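Local coordinates for protein beta-fructofuranosidase (Arabidopsis thaliana, PDB 2OXB) that hydrolyses sucrose and 1-kestose, and less readily neokestose and levan, as a plant cell wall beta-fructofuranosidase of glycosyl hydrolase family 32, at residues G361-Q366 against A528-S533; M398-K403 against Y422-F427; F373-L378 against Q471-R476; F204-F209 against I318-S323. The protein carries 1 engineered substitution. All blocks are in the same frame, centred on the assembly; numbering follows the deposited sequence.

How the contacts relate
Following the chain, contact 4 comes first: 204-209 meets 318-323 and closes a loop of 108 residues inside the N-terminal beta-propeller, joining two of its sheets, before any other contact opens. The remaining three lie in the C-terminal beta-sandwich and are nested. Contact 1 opens at 361-366, contact 3 at 373-378 and contact 2 at 398-403; they close in reverse order at 422-427, 471-476 and 528-533, and none cross. Contacts 2 and 3 touch where Phe427 packs on Leu473 and Leu475, so the two sheets of the sandwich meet there. Contacts 1 and 3 share one sheet, in which strands 367-374 and 521-530 are neighbours.

Contact 1: residues G361-Q366 against A528-S533; sequences GVTAAQ and AWSMNS
Ser530 OG meets the backbone N of Thr363, and Gln366 reaches Met531 O with its amide. With OG anti to the Ser530 carbonyl carbon (chi1 -79°), the hydroxyl lies beside its own backbone N, and Thr363 N donates to it at 2.8 Å in a fairly straight bond of 164°. A small hydroxyl suits this place, since it accepts the backbone N-H. Val362 packs against it, with CB 3.7 Å from Ser530 OG, and its CG1 reaches Ala528 CB at 4.0 Å. Thr363 to Gln366 form a type I beta turn in the connection that carries the chain from strand 355-359, in one sheet of the C-terminal beta-sandwich, to strand 367-374 in the other. At the end of the turn the Gln366 side chain runs out extended, with CG anti to the backbone N, and its NE2 donates to Met531 O, modelled at 2.5 Å, in a bent bond with the donor tilted 21° from the carbonyl plane. The other end of the amide, OE1, bonds to His481 NE2. An alanine in place of Gln366 would probably leave Met531 O and His481 NE2 without their amide partner. Ser533 OG is 3.6 Å from Gln366 NE2.

Contact 2: residues M398-K403 against Y422-F427; sequences MNVSVK and YTSVYF
Val400 meets Tyr426 and Ser424 through a single methyl group, CG2, and this apolar packing is the main part of the contact. CG2 sits at the edge of the Tyr426 ring, near its plane, 3.8 Å from CE2, while the two side chains slant across one another. The same methyl lies 3.3 Å from Ser424 OG. Val400 has CG1 anti to the backbone N (chi1 -171°), which leaves CG2 beside that nitrogen. Within the type I beta turn Asn399-Val402, a short branched side chain puts a methyl directly against the ring edge and the serine; Phe514 of strand 510-515 and Asp446 of strand 439-446 also touch it.

The polar approaches are looser. Tyr426 OH stays 3.7 Å from Met398 O, too far for a hydrogen bond, and is no nearer to Asn399 O, which receives a weak bond from Arg428. Asn399 starts its side chain away from the strand; it is a predicted N-glycosylation site, although no sugar is present here.

In the fold, the turn follows helix 391-397 and lies against strand 423-431 of the C-terminal beta-sandwich; the disulfide Cys395-Cys444 joins that helix to the next strand, 439-446. Between turn and strand the contact rests on the fit of one methyl group against ring edge and hydroxyl, and gives little directional hold.

Contact 3: residues F373-L378 against Q471-R476; sequences FKVRDL and QPLSLR
Leu473 N donates to Phe373 O at 2.6 Å, and Phe373 N returns a bond to Leu473 O at 2.7 Å. The two residues thus form an antiparallel hydrogen-bonded pair, with both side chains on the same face of the sheet. Leu473 CG lies 3.9 Å from Phe373 CB, and its CD2 is 4.2 Å from Val375 CG2. Phe373 has CG anti to its carbonyl carbon (chi1 -65°), beside the backbone N, and the ring edge at CE2 meets Leu475 CD2 at 4.3 Å. Strands 367-374 and 473-480 are neighbours in one sheet of the C-terminal beta-sandwich, and this apolar face looks onto the other sheet, where Phe373 makes an edge-to-face contact with Phe409 and Leu473 and Leu475 reach Phe427. An alanine in place of Leu473 would probably open a gap between Phe373, Val375 and Phe427. Pro472, which has no N-H to donate, sits just ahead of the strand and lays its CB 3.1 Å from Phe373 O.

Contact 4: residues F204-F209 against I318-S323; sequences FPVTRF and IWLDRS
Leu320 packs on Val206 where two sheets of the N-terminal five-bladed beta-propeller face each other; strands 204-207 and 318-320 run at 62°. From its CB, 4.1 Å from Thr207 O, the side chain moves over Val206: Leu320 CG is 4.0 Å from Val206 CG2, and Leu320 CD2 at the tip is modelled 3.2 Å from that same methyl. The two side chains cross at about a right angle; branched aliphatic residues suit the place because the meeting is methyl against methyl and needs no polar partner. Further in, Phe204 and Ile318 reach tip to tip, CE1 of the ring to Ile318 CD1 at 3.8 Å, with Arg288 touching both residues.

At the outer end the chemistry changes. Arg322 leaves the backbone with CG anti to N, bends at chi2 and carries its guanidinium over one face of the Phe209 ring, with NH1 modelled 2.9 Å from Phe209 CE2, a distance too short to be taken literally; the two planes are 33° apart. Arg208 CB lies over the opposite face of that ring, and Phe209 CZ in turn lies over the Arg208 guanidinium. A flat aromatic suits a place between two long cationic chains, whose like charges would probably repel if they came closer. In the same turn, Asp321 forms an Asx turn: Ser323 N donates to Asp321 OD1 at 2.8 Å and approaches from well above the carboxylate plane.

Contact 1: residues G361-Q366 against A528-S533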
loop_
_atom_site.group_PDB
_atom_site.type_symbol
_atom_site.label_atom_id
_atom_site.label_comp_id
_atom_site.label_asym_id
_atom_site.label_seq_id
_atom_site.Cartn_x
_atom_site.Cartn_y
_atom_site.Cartn_z
ATOM N N GLY A 361 -19.867 23.198 -0.500
ATOM C CA GLY A 361 -18.620 23.946 -0.630
ATOM C C GLY A 361 -17.280 23.249 -0.444
ATOM O O GLY A 361 -16.572 23.487 0.545
ATOM N N VAL A 362 -16.908 22.415 -1.409
ATOM C CA VAL A 362 -15.646 21.678 -1.342
ATOM C C VAL A 362 -15.234 21.152 -2.711
ATOM O O VAL A 362 -16.082 20.791 -3.531
ATOM C CB VAL A 362 -15.736 20.464 -0.374
ATOM C CG1 VAL A 362 -15.624 20.932 1.059
ATOM C CG2 VAL A 362 -17.056 19.710 -0.590
ATOM N N THR A 363 -13.930 21.121 -2.961
ATOM C CA THR A 363 -13.443 20.600 -4.228
ATOM C C THR A 363 -13.720 19.097 -4.188
ATOM O O THR A 363 -12.850 18.299 -3.845
ATOM C CB THR A 363 -11.919 20.889 -4.437
ATOM O OG1 THR A 363 -11.211 20.745 -3.199
ATOM C CG2 THR A 363 -11.715 22.297 -4.972
ATOM N N ALA A 364 -14.957 18.733 -4.525
ATOM C CA ALA A 364 -15.396 17.347 -4.510
ATOM C C ALA A 364 -14.405 16.364 -5.177
ATOM O O ALA A 364 -14.367 15.174 -4.823
ATOM C CB ALA A 364 -16.788 17.241 -5.148
ATOM N N ALA A 365 -13.589 16.868 -6.101
ATOM C CA ALA A 365 -12.600 16.055 -6.821
ATOM C C ALA A 365 -11.175 16.084 -6.258
ATOM O O ALA A 365 -10.265 15.511 -6.859
ATOM C CB ALA A 365 -12.555 16.482 -8.310
ATOM N N GLN A 366 -10.967 16.743 -5.124
ATOM C CA GLN A 366 -9.624 16.837 -4.552
ATOM C C GLN A 366 -9.687 17.204 -3.072
ATOM O O GLN A 366 -9.110 18.199 -2.646
ATOM C CB GLN A 366 -8.828 17.891 -5.322
ATOM C CG GLN A 366 -7.311 17.747 -5.212
ATOM C CD GLN A 366 -6.564 18.789 -6.042
ATOM O OE1 GLN A 366 -6.706 18.838 -7.264
ATOM N NE2 GLN A 366 -5.768 19.624 -5.374
ATOM N N ALA A 528 -15.423 17.560 5.505
ATOM C CA ALA A 528 -14.869 17.484 4.169
ATOM C C ALA A 528 -13.940 18.690 4.029
ATOM O O ALA A 528 -14.356 19.838 4.233
ATOM C CB ALA A 528 -15.990 17.561 3.143
ATOM N N TRP A 529 -12.683 18.435 3.702
ATOM C CA TRP A 529 -11.740 19.521 3.537
ATOM C C TRP A 529 -11.236 19.549 2.108
ATOM O O TRP A 529 -10.767 18.535 1.597
ATOM C CB TRP A 529 -10.549 19.346 4.477
ATOM C CG TRP A 529 -10.911 19.313 5.911
ATOM C CD1 TRP A 529 -11.373 20.348 6.664
ATOM C CD2 TRP A 529 -10.838 18.182 6.781
ATOM N NE1 TRP A 529 -11.597 19.933 7.952
ATOM C CE2 TRP A 529 -11.278 18.605 8.052
ATOM C CE3 TRP A 529 -10.451 16.849 6.606
ATOM C CZ2 TRP A 529 -11.333 17.740 9.150
ATOM C CZ3 TRP A 529 -10.505 15.990 7.696
ATOM C CH2 TRP A 529 -10.947 16.439 8.952
ATOM N N SER A 530 -11.349 20.704 1.457
ATOM C CA SER A 530 -10.844 20.840 0.099
ATOM C C SER A 530 -9.335 20.655 0.231
ATOM O O SER A 530 -8.767 20.958 1.283
ATOM C CB SER A 530 -11.168 22.225 -0.473
ATOM O OG SER A 530 -12.519 22.312 -0.906
ATOM N N MET A 531 -8.691 20.151 -0.817
ATOM C CA MET A 531 -7.245 19.907 -0.780
ATOM C C MET A 531 -6.450 20.601 -1.885
ATOM O O MET A 531 -6.617 20.303 -3.072
ATOM C CB MET A 531 -6.965 18.404 -0.859
ATOM C CG MET A 531 -7.429 17.579 0.334
ATOM S SD MET A 531 -6.270 17.611 1.719
ATOM C CE MET A 531 -4.955 16.572 1.097
ATOM N N ASN A 532 -5.578 21.518 -1.471
ATOM C CA ASN A 532 -4.714 22.254 -2.382
ATOM C C ASN A 532 -3.726 21.279 -2.995
ATOM O O ASN A 532 -3.571 20.145 -2.527
ATOM C CB ASN A 532 -3.926 23.327 -1.635
ATOM C CG ASN A 532 -4.816 24.384 -1.024
ATOM O OD1 ASN A 532 -4.429 25.059 -0.076
ATOM N ND2 ASN A 532 -6.015 24.542 -1.577
ATOM N N SER A 533 -3.041 21.737 -4.033
ATOM C CA SER A 533 -2.072 20.907 -4.730
ATOM C C SER A 533 -0.747 20.781 -4.004
ATOM O O SER A 533 -0.366 21.633 -3.199
ATOM C CB SER A 533 -1.827 21.456 -6.136
ATOM O OG SER A 533 -2.980 21.288 -6.943
#

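Contact 2: residues M398-K403 against Y422-F427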
loop_
_atom_site.group_PDB
_atom_site.type_symbol
_atom_site.label_atom_id
_atom_site.label_comp_id
_atom_site.label_asym_id
_atom_site.label_seq_id
_atom_site.Cartn_x
_atom_site.Cartn_y
_atom_site.Cartn_z
ATOM N N MET A 398 -23.689 -8.277 -4.017
ATOM C CA MET A 398 -24.720 -7.359 -3.541
ATOM C C MET A 398 -24.270 -5.940 -3.855
ATOM O O MET A 398 -23.519 -5.328 -3.094
ATOM C CB MET A 398 -24.957 -7.522 -2.035
ATOM C CG MET A 398 -25.778 -8.749 -1.680
ATOM S SD MET A 398 -26.013 -8.945 0.082
ATOM C CE MET A 398 -27.781 -8.802 0.229
ATOM N N ASN A 399 -24.707 -5.435 -5.002
ATOM C CA ASN A 399 -24.349 -4.087 -5.386
ATOM C C ASN A 399 -24.940 -3.082 -4.395
ATOM O O ASN A 399 -25.449 -3.459 -3.331
ATOM C CB ASN A 399 -24.796 -3.770 -6.831
ATOM C CG ASN A 399 -26.196 -4.261 -7.150
ATOM O OD1 ASN A 399 -26.494 -5.457 -7.051
ATOM N ND2 ASN A 399 -27.060 -3.342 -7.557
ATOM N N VAL A 400 -24.855 -1.806 -4.753
ATOM C CA VAL A 400 -25.332 -0.694 -3.935
ATOM C C VAL A 400 -26.855 -0.656 -3.717
ATOM O O VAL A 400 -27.319 -0.467 -2.590
ATOM C CB VAL A 400 -24.854 0.632 -4.574
ATOM C CG1 VAL A 400 -25.120 1.814 -3.647
ATOM C CG2 VAL A 400 -23.370 0.515 -4.921
ATOM N N SER A 401 -27.619 -0.849 -4.793
ATOM C CA SER A 401 -29.080 -0.822 -4.741
ATOM C C SER A 401 -29.758 -1.991 -4.039
ATOM O O SER A 401 -30.985 -2.073 -4.037
ATOM C CB SER A 401 -29.653 -0.693 -6.151
ATOM O OG SER A 401 -29.488 0.624 -6.648
ATOM N N VAL A 402 -28.973 -2.897 -3.461
ATOM C CA VAL A 402 -29.541 -4.030 -2.739
ATOM C C VAL A 402 -29.549 -3.693 -1.261
ATOM O O VAL A 402 -28.492 -3.592 -0.638
ATOM C CB VAL A 402 -28.736 -5.332 -2.955
ATOM C CG1 VAL A 402 -29.343 -6.458 -2.119
ATOM C CG2 VAL A 402 -28.741 -5.721 -4.431
ATOM N N LYS A 403 -30.753 -3.525 -0.717
ATOM C CA LYS A 403 -30.971 -3.165 0.688
ATOM C C LYS A 403 -30.565 -4.198 1.737
ATOM O O LYS A 403 -30.480 -5.391 1.464
ATOM C CB LYS A 403 -32.447 -2.811 0.925
ATOM C CG LYS A 403 -32.941 -1.520 0.272
ATOM C CD LYS A 403 -34.331 -1.128 0.791
ATOM C CE LYS A 403 -34.865 0.121 0.096
ATOM N NZ LYS A 403 -36.236 0.468 0.568
ATOM N N TYR A 422 -20.971 7.484 -10.345
ATOM C CA TYR A 422 -20.512 7.787 -8.989
ATOM C C TYR A 422 -19.774 6.584 -8.402
ATOM O O TYR A 422 -19.870 5.458 -8.914
ATOM C CB TYR A 422 -21.707 8.140 -8.086
ATOM C CG TYR A 422 -22.722 7.028 -8.016
ATOM C CD1 TYR A 422 -22.627 6.023 -7.052
ATOM C CD2 TYR A 422 -23.700 6.902 -9.009
ATOM C CE1 TYR A 422 -23.477 4.912 -7.093
ATOM C CE2 TYR A 422 -24.548 5.800 -9.063
ATOM C CZ TYR A 422 -24.430 4.804 -8.106
ATOM O OH TYR A 422 -25.237 3.689 -8.202
ATOM N N THR A 423 -19.028 6.837 -7.331
ATOM C CA THR A 423 -18.286 5.788 -6.645
ATOM C C THR A 423 -18.893 5.701 -5.265
ATOM O O THR A 423 -19.245 6.715 -4.682
ATOM C CB THR A 423 -16.790 6.119 -6.605
ATOM O OG1 THR A 423 -16.222 5.839 -7.895
ATOM C CG2 THR A 423 -16.083 5.295 -5.545
ATOM N N SER A 424 -19.037 4.494 -4.740
ATOM C CA SER A 424 -19.689 4.360 -3.452
ATOM C C SER A 424 -19.073 3.425 -2.436
ATOM O O SER A 424 -19.323 2.225 -2.450
ATOM C CB SER A 424 -21.138 3.954 -3.695
ATOM O OG SER A 424 -21.194 2.970 -4.723
ATOM N N VAL A 425 -18.268 3.989 -1.545
ATOM C CA VAL A 425 -17.659 3.210 -0.485
ATOM C C VAL A 425 -18.651 3.306 0.671
ATOM O O VAL A 425 -19.127 4.396 1.008
ATOM C CB VAL A 425 -16.322 3.812 -0.068
ATOM C CG1 VAL A 425 -15.780 3.090 1.146
ATOM C CG2 VAL A 425 -15.345 3.732 -1.236
ATOM N N TYR A 426 -18.977 2.173 1.278
ATOM C CA TYR A 426 -19.935 2.189 2.361
ATOM C C TYR A 426 -19.754 1.017 3.304
ATOM O O TYR A 426 -18.812 0.236 3.170
ATOM C CB TYR A 426 -21.339 2.176 1.769
ATOM C CG TYR A 426 -21.576 1.020 0.831
ATOM C CD1 TYR A 426 -21.713 -0.274 1.318
ATOM C CD2 TYR A 426 -21.642 1.215 -0.545
ATOM C CE1 TYR A 426 -21.916 -1.349 0.465
ATOM C CE2 TYR A 426 -21.841 0.142 -1.418
ATOM C CZ TYR A 426 -21.976 -1.139 -0.902
ATOM O OH TYR A 426 -22.172 -2.208 -1.747
ATOM N N PHE A 427 -20.682 0.913 4.250
ATOM C CA PHE A 427 -20.696 -0.135 5.266
ATOM C C PHE A 427 -21.993 -0.932 5.236
ATOM O O PHE A 427 -23.013 -0.458 4.732
ATOM C CB PHE A 427 -20.583 0.471 6.660
ATOM C CG PHE A 427 -19.229 1.017 6.979
ATOM C CD1 PHE A 427 -18.134 0.161 7.084
ATOM C CD2 PHE A 427 -19.048 2.381 7.203
ATOM C CE1 PHE A 427 -16.879 0.650 7.411
ATOM C CE2 PHE A 427 -17.790 2.884 7.534
ATOM C CZ PHE A 427 -16.704 2.015 7.637
#

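Contact 3: residues F373-L378 against Q471-R476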
loop_
_atom_site.group_PDB
_atom_site.type_symbol
_atom_site.label_atom_id
_atom_site.label_comp_id
_atom_site.label_asym_id
_atom_site.label_seq_id
_atom_site.Cartn_x
_atom_site.Cartn_y
_atom_site.Cartn_z
ATOM N N PHE A 373 -20.300 7.505 11.461
ATOM C CA PHE A 373 -21.668 7.009 11.456
ATOM C C PHE A 373 -22.065 6.405 12.797
ATOM O O PHE A 373 -21.254 5.761 13.468
ATOM C CB PHE A 373 -21.854 5.954 10.363
ATOM C CG PHE A 373 -21.705 6.481 8.962
ATOM C CD1 PHE A 373 -22.685 7.281 8.395
ATOM C CD2 PHE A 373 -20.598 6.128 8.188
ATOM C CE1 PHE A 373 -22.567 7.717 7.072
ATOM C CE2 PHE A 373 -20.470 6.554 6.871
ATOM C CZ PHE A 373 -21.454 7.346 6.313
ATOM N N LYS A 374 -23.323 6.617 13.178
ATOM C CA LYS A 374 -23.871 6.106 14.430
ATOM C C LYS A 374 -25.040 5.201 14.098
ATOM O O LYS A 374 -25.961 5.601 13.395
ATOM C CB LYS A 374 -24.336 7.268 15.313
ATOM C CG LYS A 374 -25.299 6.892 16.435
ATOM C CD LYS A 374 -25.771 8.142 17.203
ATOM C CE LYS A 374 -26.974 7.852 18.120
ATOM N NZ LYS A 374 -28.202 7.454 17.352
ATOM N N VAL A 375 -24.988 3.975 14.599
ATOM C CA VAL A 375 -26.042 3.008 14.342
ATOM C C VAL A 375 -26.820 2.684 15.613
ATOM O O VAL A 375 -26.256 2.174 16.586
ATOM C CB VAL A 375 -25.457 1.688 13.775
ATOM C CG1 VAL A 375 -26.545 0.623 13.674
ATOM C CG2 VAL A 375 -24.837 1.935 12.425
ATOM N N ARG A 376 -28.116 2.984 15.612
ATOM C CA ARG A 376 -28.936 2.680 16.775
ATOM C C ARG A 376 -29.600 1.325 16.572
ATOM O O ARG A 376 -29.875 0.911 15.446
ATOM C CB ARG A 376 -29.987 3.768 17.014
ATOM C CG ARG A 376 -30.973 4.003 15.887
ATOM C CD ARG A 376 -32.140 4.825 16.412
ATOM N NE ARG A 376 -33.099 5.153 15.368
ATOM C CZ ARG A 376 -32.791 5.827 14.266
ATOM N NH1 ARG A 376 -31.544 6.240 14.071
ATOM N NH2 ARG A 376 -33.724 6.080 13.358
ATOM N N ASP A 377 -29.836 0.627 17.672
ATOM C CA ASP A 377 -30.443 -0.691 17.612
ATOM C C ASP A 377 -29.702 -1.541 16.591
ATOM O O ASP A 377 -30.063 -1.590 15.412
ATOM C CB ASP A 377 -31.918 -0.586 17.232
ATOM C CG ASP A 377 -32.757 -1.710 17.829
ATOM O OD1 ASP A 377 -33.895 -1.902 17.360
ATOM O OD2 ASP A 377 -32.294 -2.393 18.773
ATOM N N LEU A 378 -28.650 -2.201 17.056
ATOM C CA LEU A 378 -27.836 -3.062 16.206
ATOM C C LEU A 378 -28.593 -4.346 15.913
ATOM O O LEU A 378 -28.262 -5.070 14.977
ATOM C CB LEU A 378 -26.516 -3.396 16.912
ATOM C CG LEU A 378 -25.230 -2.764 16.392
ATOM C CD1 LEU A 378 -24.153 -2.871 17.423
ATOM C CD2 LEU A 378 -24.820 -3.453 15.109
ATOM N N GLN A 471 -20.133 1.370 19.010
ATOM C CA GLN A 471 -19.742 2.768 18.985
ATOM C C GLN A 471 -19.915 3.203 17.546
ATOM O O GLN A 471 -20.335 2.416 16.707
ATOM C CB GLN A 471 -18.278 2.975 19.411
ATOM C CG GLN A 471 -17.488 1.714 19.619
ATOM C CD GLN A 471 -17.612 1.180 21.027
ATOM O OE1 GLN A 471 -17.281 0.021 21.298
ATOM N NE2 GLN A 471 -18.076 2.025 21.942
ATOM N N PRO A 472 -19.625 4.478 17.246
ATOM C CA PRO A 472 -19.768 4.953 15.864
ATOM C C PRO A 472 -18.714 4.399 14.878
ATOM O O PRO A 472 -17.580 4.091 15.251
ATOM C CB PRO A 472 -19.696 6.476 16.019
ATOM C CG PRO A 472 -18.843 6.650 17.251
ATOM C CD PRO A 472 -19.386 5.602 18.171
ATOM N N LEU A 473 -19.100 4.266 13.615
ATOM C CA LEU A 473 -18.171 3.762 12.619
ATOM C C LEU A 473 -17.528 4.886 11.822
ATOM O O LEU A 473 -18.210 5.744 11.257
ATOM C CB LEU A 473 -18.865 2.794 11.660
ATOM C CG LEU A 473 -20.371 2.598 11.809
ATOM C CD1 LEU A 473 -20.894 2.026 10.511
ATOM C CD2 LEU A 473 -20.697 1.693 12.994
ATOM N N SER A 474 -16.200 4.861 11.790
ATOM C CA SER A 474 -15.410 5.845 11.067
ATOM C C SER A 474 -15.219 5.386 9.627
ATOM O O SER A 474 -15.412 4.205 9.308
ATOM C CB SER A 474 -14.029 6.028 11.717
ATOM O OG SER A 474 -14.115 6.642 12.987
ATOM N N LEU A 475 -14.834 6.333 8.775
ATOM C CA LEU A 475 -14.580 6.092 7.361
ATOM C C LEU A 475 -14.003 7.372 6.771
ATOM O O LEU A 475 -14.660 8.409 6.745
ATOM C CB LEU A 475 -15.874 5.722 6.629
ATOM C CG LEU A 475 -15.772 5.582 5.104
ATOM C CD1 LEU A 475 -14.731 4.544 4.741
ATOM C CD2 LEU A 475 -17.120 5.205 4.544
ATOM N N ARG A 476 -12.765 7.303 6.314
ATOM C CA ARG A 476 -12.134 8.469 5.747
ATOM C C ARG A 476 -12.002 8.253 4.261
ATOM O O ARG A 476 -12.007 7.123 3.797
ATOM C CB ARG A 476 -10.767 8.674 6.380
ATOM C CG ARG A 476 -10.055 9.892 5.892
ATOM C CD ARG A 476 -8.832 10.118 6.727
ATOM N NE ARG A 476 -7.895 10.989 6.050
ATOM C CZ ARG A 476 -6.664 11.211 6.472
ATOM N NH1 ARG A 476 -6.222 10.625 7.576
ATOM N NH2 ARG A 476 -5.870 12.006 5.771
#

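Contact 4: residues F204-F209 against I318-S323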
loop_
_atom_site.group_PDB
_atom_site.type_symbol
_atom_site.label_atom_id
_atom_site.label_comp_id
_atom_site.label_asym_id
_atom_site.label_seq_id
_atom_site.Cartn_x
_atom_site.Cartn_y
_atom_site.Cartn_z
ATOM N N PHE A 204 10.240 -6.785 8.787
ATOM C CA PHE A 204 10.427 -5.747 9.814
ATOM C C PHE A 204 9.669 -6.034 11.128
ATOM O O PHE A 204 8.592 -6.631 11.121
ATOM C CB PHE A 204 9.955 -4.384 9.261
ATOM C CG PHE A 204 8.479 -4.326 8.987
ATOM C CD1 PHE A 204 7.571 -4.089 10.021
ATOM C CD2 PHE A 204 7.988 -4.583 7.707
ATOM C CE1 PHE A 204 6.201 -4.115 9.778
ATOM C CE2 PHE A 204 6.614 -4.608 7.457
ATOM C CZ PHE A 204 5.719 -4.377 8.489
ATOM N N PRO A 205 10.225 -5.586 12.271
ATOM C CA PRO A 205 9.621 -5.779 13.591
ATOM C C PRO A 205 8.639 -4.656 13.971
ATOM O O PRO A 205 8.691 -3.554 13.421
ATOM C CB PRO A 205 10.834 -5.785 14.507
ATOM C CG PRO A 205 11.645 -4.692 13.915
ATOM C CD PRO A 205 11.558 -4.973 12.410
ATOM N N VAL A 206 7.746 -4.957 14.910
ATOM C CA VAL A 206 6.785 -3.979 15.415
ATOM C C VAL A 206 6.593 -4.232 16.918
ATOM O O VAL A 206 6.413 -5.367 17.359
ATOM C CB VAL A 206 5.408 -4.055 14.678
ATOM C CG1 VAL A 206 5.559 -3.591 13.238
ATOM C CG2 VAL A 206 4.863 -5.466 14.707
ATOM N N THR A 207 6.668 -3.172 17.706
ATOM C CA THR A 207 6.491 -3.292 19.140
ATOM C C THR A 207 5.013 -3.659 19.316
ATOM O O THR A 207 4.194 -3.249 18.498
ATOM C CB THR A 207 6.854 -1.940 19.814
ATOM O OG1 THR A 207 7.003 -2.119 21.225
ATOM C CG2 THR A 207 5.788 -0.905 19.539
ATOM N N ARG A 208 4.671 -4.445 20.340
ATOM C CA ARG A 208 3.272 -4.847 20.558
ATOM C C ARG A 208 2.359 -3.678 20.910
ATOM O O ARG A 208 1.400 -3.377 20.196
ATOM C CB ARG A 208 3.136 -5.897 21.674
ATOM C CG ARG A 208 3.595 -7.312 21.338
ATOM C CD ARG A 208 2.714 -8.350 22.052
ATOM N NE ARG A 208 1.397 -8.442 21.413
ATOM C CZ ARG A 208 0.346 -9.080 21.923
ATOM N NH1 ARG A 208 0.441 -9.698 23.097
ATOM N NH2 ARG A 208 -0.802 -9.092 21.255
ATOM N N PHE A 209 2.653 -3.032 22.028
ATOM C CA PHE A 209 1.860 -1.903 22.479
ATOM C C PHE A 209 2.657 -0.611 22.370
ATOM O O PHE A 209 3.303 -0.182 23.326
ATOM C CB PHE A 209 1.415 -2.134 23.920
ATOM C CG PHE A 209 0.747 -3.472 24.137
ATOM C CD1 PHE A 209 1.305 -4.412 25.007
ATOM C CD2 PHE A 209 -0.429 -3.800 23.456
ATOM C CE1 PHE A 209 0.708 -5.653 25.193
ATOM C CE2 PHE A 209 -1.031 -5.040 23.637
ATOM C CZ PHE A 209 -0.461 -5.970 24.509
ATOM N N ILE A 318 2.055 2.465 9.463
ATOM C CA ILE A 318 1.497 1.201 9.935
ATOM C C ILE A 318 2.008 0.818 11.328
ATOM O O ILE A 318 2.961 1.409 11.848
ATOM C CB ILE A 318 1.792 0.044 8.941
ATOM C CG1 ILE A 318 3.283 -0.027 8.590
ATOM C CG2 ILE A 318 1.009 0.253 7.692
ATOM C CD1 ILE A 318 4.077 -0.958 9.473
ATOM N N TRP A 319 1.358 -0.169 11.934
ATOM C CA TRP A 319 1.738 -0.651 13.253
ATOM C C TRP A 319 0.691 -1.606 13.787
ATOM O O TRP A 319 -0.490 -1.496 13.480
ATOM C CB TRP A 319 1.910 0.515 14.219
ATOM C CG TRP A 319 0.628 1.156 14.641
ATOM C CD1 TRP A 319 -0.093 0.881 15.755
ATOM C CD2 TRP A 319 -0.073 2.197 13.954
ATOM N NE1 TRP A 319 -1.200 1.690 15.814
ATOM C CE2 TRP A 319 -1.212 2.510 14.720
ATOM C CE3 TRP A 319 0.154 2.893 12.765
ATOM C CZ2 TRP A 319 -2.124 3.491 14.341
ATOM C CZ3 TRP A 319 -0.754 3.867 12.385
ATOM C CH2 TRP A 319 -1.881 4.159 13.174
ATOM N N LEU A 320 1.141 -2.527 14.618
ATOM C CA LEU A 320 0.286 -3.539 15.195
ATOM C C LEU A 320 -0.908 -3.032 16.009
ATOM O O LEU A 320 -0.776 -2.114 16.812
ATOM C CB LEU A 320 1.143 -4.460 16.063
ATOM C CG LEU A 320 1.049 -5.942 15.710
ATOM C CD1 LEU A 320 -0.415 -6.295 15.646
ATOM C CD2 LEU A 320 1.734 -6.226 14.360
ATOM N N ASP A 321 -2.075 -3.637 15.801
ATOM C CA ASP A 321 -3.259 -3.252 16.560
ATOM C C ASP A 321 -3.212 -3.879 17.950
ATOM O O ASP A 321 -2.494 -4.855 18.180
ATOM C CB ASP A 321 -4.550 -3.705 15.866
ATOM C CG ASP A 321 -5.749 -3.728 16.826
ATOM O OD1 ASP A 321 -6.306 -4.816 17.080
ATOM O OD2 ASP A 321 -6.125 -2.655 17.344
ATOM N N ARG A 322 -3.995 -3.319 18.869
ATOM C CA ARG A 322 -4.065 -3.815 20.244
ATOM C C ARG A 322 -4.306 -5.322 20.299
ATOM O O ARG A 322 -3.630 -6.018 21.052
ATOM C CB ARG A 322 -5.175 -3.085 21.016
ATOM C CG ARG A 322 -5.460 -3.634 22.418
ATOM C CD ARG A 322 -4.241 -3.494 23.343
ATOM N NE ARG A 322 -4.421 -4.206 24.614
ATOM C CZ ARG A 322 -3.583 -4.130 25.644
ATOM N NH1 ARG A 322 -2.497 -3.367 25.560
ATOM N NH2 ARG A 322 -3.829 -4.811 26.758
ATOM N N SER A 323 -5.266 -5.814 19.511
ATOM C CA SER A 323 -5.579 -7.241 19.469
ATOM C C SER A 323 -4.364 -8.093 19.104
ATOM O O SER A 323 -4.309 -9.286 19.420
ATOM C CB SER A 323 -6.708 -7.527 18.475
ATOM O OG SER A 323 -7.973 -7.194 19.031
#